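Local coordinates for MutT/nudix family protein (Enterococcus faecalis, PDB 2FML), which is of unknown function but belongs to the MutT/nudix family and, with a winged-helix domain like that of NrtR regulators, may bind DNA, at residues F184-S187 with E188-I191. Residues are numbered along the deposited sequence; the frame is centred on the assembly and turned at random.
Sequences FDHS and EIII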
ATOM      1  N   PHE A 184      -5.595   1.540  19.609  1.00 54.25           N
ATOM      2  CA  PHE A 184      -6.055   1.938  18.292  1.00 55.26           C
ATOM      3  C   PHE A 184      -6.586   0.723  17.531  1.00 55.76           C
ATOM      4  O   PHE A 184      -7.290  -0.100  18.142  1.00 55.46           O
ATOM      5  CB  PHE A 184      -4.968   2.685  17.505  1.00 54.32           C
ATOM      6  CG  PHE A 184      -4.406   3.908  18.229  1.00 54.67           C
ATOM      7  CD1 PHE A 184      -5.129   5.083  18.282  1.00 56.57           C
ATOM      8  CD2 PHE A 184      -3.136   3.871  18.821  1.00 53.53           C
ATOM      9  CE1 PHE A 184      -4.602   6.223  18.939  1.00 57.50           C
ATOM     10  CE2 PHE A 184      -2.602   4.948  19.447  1.00 56.14           C
ATOM     11  CZ  PHE A 184      -3.347   6.179  19.510  1.00 55.45           C
ATOM     12  N   ASP A 185      -6.216   0.618  16.246  1.00 55.15           N
ATOM     13  CA  ASP A 185      -6.529  -0.502  15.369  1.00 54.35           C
ATOM     14  C   ASP A 185      -5.234  -1.279  15.093  1.00 53.54           C
ATOM     15  O   ASP A 185      -5.118  -1.964  14.106  1.00 53.23           O
ATOM     16  CB  ASP A 185      -7.139   0.014  14.042  1.00 54.64           C
ATOM     17  CG  ASP A 185      -6.192   0.959  13.273  1.00 56.36           C
ATOM     18  OD1 ASP A 185      -5.185   1.420  13.853  1.00 55.57           O
ATOM     19  OD2 ASP A 185      -6.446   1.250  12.078  1.00 57.27           O
ATOM     20  N   HIS A 186      -4.287  -1.225  16.022  1.00 54.51           N
ATOM     21  CA  HIS A 186      -2.984  -1.928  15.840  1.00 54.68           C
ATOM     22  C   HIS A 186      -3.060  -3.446  15.749  1.00 54.61           C
ATOM     23  O   HIS A 186      -2.201  -4.067  15.156  1.00 52.70           O
ATOM     24  CB  HIS A 186      -1.974  -1.500  16.899  1.00 52.84           C
ATOM     25  CG  HIS A 186      -1.573  -0.079  16.755  1.00 51.70           C
ATOM     26  ND1 HIS A 186      -0.546   0.484  17.485  1.00 51.49           N
ATOM     27  CD2 HIS A 186      -2.052   0.892  15.937  1.00 49.56           C
ATOM     28  CE1 HIS A 186      -0.411   1.746  17.122  1.00 53.78           C
ATOM     29  NE2 HIS A 186      -1.314   2.013  16.188  1.00 53.60           N
ATOM     30  N   SER A 187      -4.115  -4.034  16.299  1.00 55.38           N
ATOM     31  CA  SER A 187      -4.330  -5.472  16.086  1.00 57.16           C
ATOM     32  C   SER A 187      -4.563  -5.801  14.592  1.00 57.36           C
ATOM     33  O   SER A 187      -4.022  -6.820  14.067  1.00 57.28           O
ATOM     34  CB  SER A 187      -5.550  -5.916  16.908  1.00 57.09           C
ATOM     35  OG  SER A 187      -6.619  -5.635  16.071  1.00 62.87           O
ATOM     36  N   GLU A 188      -5.325  -4.929  13.901  1.00 56.78           N
ATOM     37  CA  GLU A 188      -5.506  -5.066  12.460  1.00 58.18           C
ATOM     38  C   GLU A 188      -4.246  -4.889  11.666  1.00 56.39           C
ATOM     39  O   GLU A 188      -4.130  -5.420  10.601  1.00 57.25           O
ATOM     40  CB  GLU A 188      -6.526  -4.057  11.867  1.00 57.54           C
ATOM     41  CG  GLU A 188      -7.964  -4.321  12.195  1.00 63.61           C
ATOM     42  CD  GLU A 188      -8.763  -3.071  11.982  1.00 70.50           C
ATOM     43  OE1 GLU A 188      -8.687  -2.587  10.837  1.00 75.19           O
ATOM     44  OE2 GLU A 188      -9.405  -2.545  12.953  1.00 75.07           O
ATOM     45  N   ILE A 189      -3.415  -3.970  12.113  1.00 56.24           N
ATOM     46  CA  ILE A 189      -2.156  -3.712  11.488  1.00 53.89           C
ATOM     47  C   ILE A 189      -1.162  -4.903  11.681  1.00 54.48           C
ATOM     48  O   ILE A 189      -0.466  -5.279  10.739  1.00 54.73           O
ATOM     49  CB  ILE A 189      -1.501  -2.375  11.991  1.00 53.05           C
ATOM     50  CG1 ILE A 189      -2.482  -1.156  12.051  1.00 49.45           C
ATOM     51  CG2 ILE A 189      -0.211  -2.145  11.223  1.00 48.23           C
ATOM     52  CD1 ILE A 189      -1.744   0.212  12.339  1.00 51.17           C
ATOM     53  N   ILE A 190      -1.092  -5.486  12.868  1.00 53.94           N
ATOM     54  CA  ILE A 190      -0.211  -6.642  13.072  1.00 54.95           C
ATOM     55  C   ILE A 190      -0.627  -7.882  12.260  1.00 55.77           C
ATOM     56  O   ILE A 190       0.204  -8.566  11.613  1.00 56.42           O
ATOM     57  CB  ILE A 190      -0.037  -6.950  14.570  1.00 55.01           C
ATOM     58  CG1 ILE A 190       0.817  -5.832  15.134  1.00 56.58           C
ATOM     59  CG2 ILE A 190       0.708  -8.371  14.802  1.00 54.71           C
ATOM     60  CD1 ILE A 190       0.887  -5.709  16.590  1.00 60.37           C
ATOM     61  N   ILE A 191      -1.922  -8.155  12.266  1.00 56.91           N
ATOM     62  CA  ILE A 191      -2.513  -9.199  11.426  1.00 57.47           C
ATOM     63  C   ILE A 191      -2.228  -8.927   9.939  1.00 56.84           C
ATOM     64  O   ILE A 191      -1.838  -9.836   9.199  1.00 57.44           O
ATOM     65  CB  ILE A 191      -4.040  -9.292  11.728  1.00 57.84           C
ATOM     66  CG1 ILE A 191      -4.253  -9.786  13.162  1.00 59.74           C
ATOM     67  CG2 ILE A 191      -4.828 -10.091  10.705  1.00 57.67           C
ATOM     68  CD1 ILE A 191      -3.851 -11.134  13.408  1.00 64.65           C
TER
HETATM   69  O   HOH W   1      -8.768   0.373  10.879  1.00 42.60           O
HETATM   70  O   HOH W   2      -8.546  -3.250  15.812  1.00 44.69           O
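Ile189 sets CG1 beside its backbone N (chi1 -46°) and extends CD1 beyond it (chi2 -171°), which brings that methyl obliquely to the His186 imidazole, 3.7 Å from CD2; the two side chains run alongside each other in the same direction. The same methyl comes within 3.9 Å of Asp185 OD1. The carboxylates of Asp185 and Glu188, probably both anionic, do not meet directly, with Asp185 OD2 and Glu188 OE1 4.6 Å apart; a water spans them, donating to Asp185 OD2 at 2.8 Å and Glu188 OE1 at 3.0 Å, while a second joins Glu188 OE2 to Ser187 OG. This is the N-terminal end of helix 186-200, which packs on strands 72-78, 157-162 and 165-170 of this nudix-family protein. Asp185, just before it, holds the N-cap position without a side-chain capping bond; its carbonyl O accepts weak hydrogen bonds from Glu188 N, strongly bent, and Ile189 N. Regular helical bonding follows, Ile190 N to His186 O at 2.9 Å and Ile191 N to Ser187 O at 3.1 Å, the latter nearly straight at 169°. Further out, Arg117 forms a salt bridge with Asp185 OD2. His186 ND1 is hydrogen-bonded to Leu74 N, while NE2 bonds to a glycerol probably from the crystallisation liquor, and Ile190 packs on Leu74, Ile158, Leu160 and Leu169.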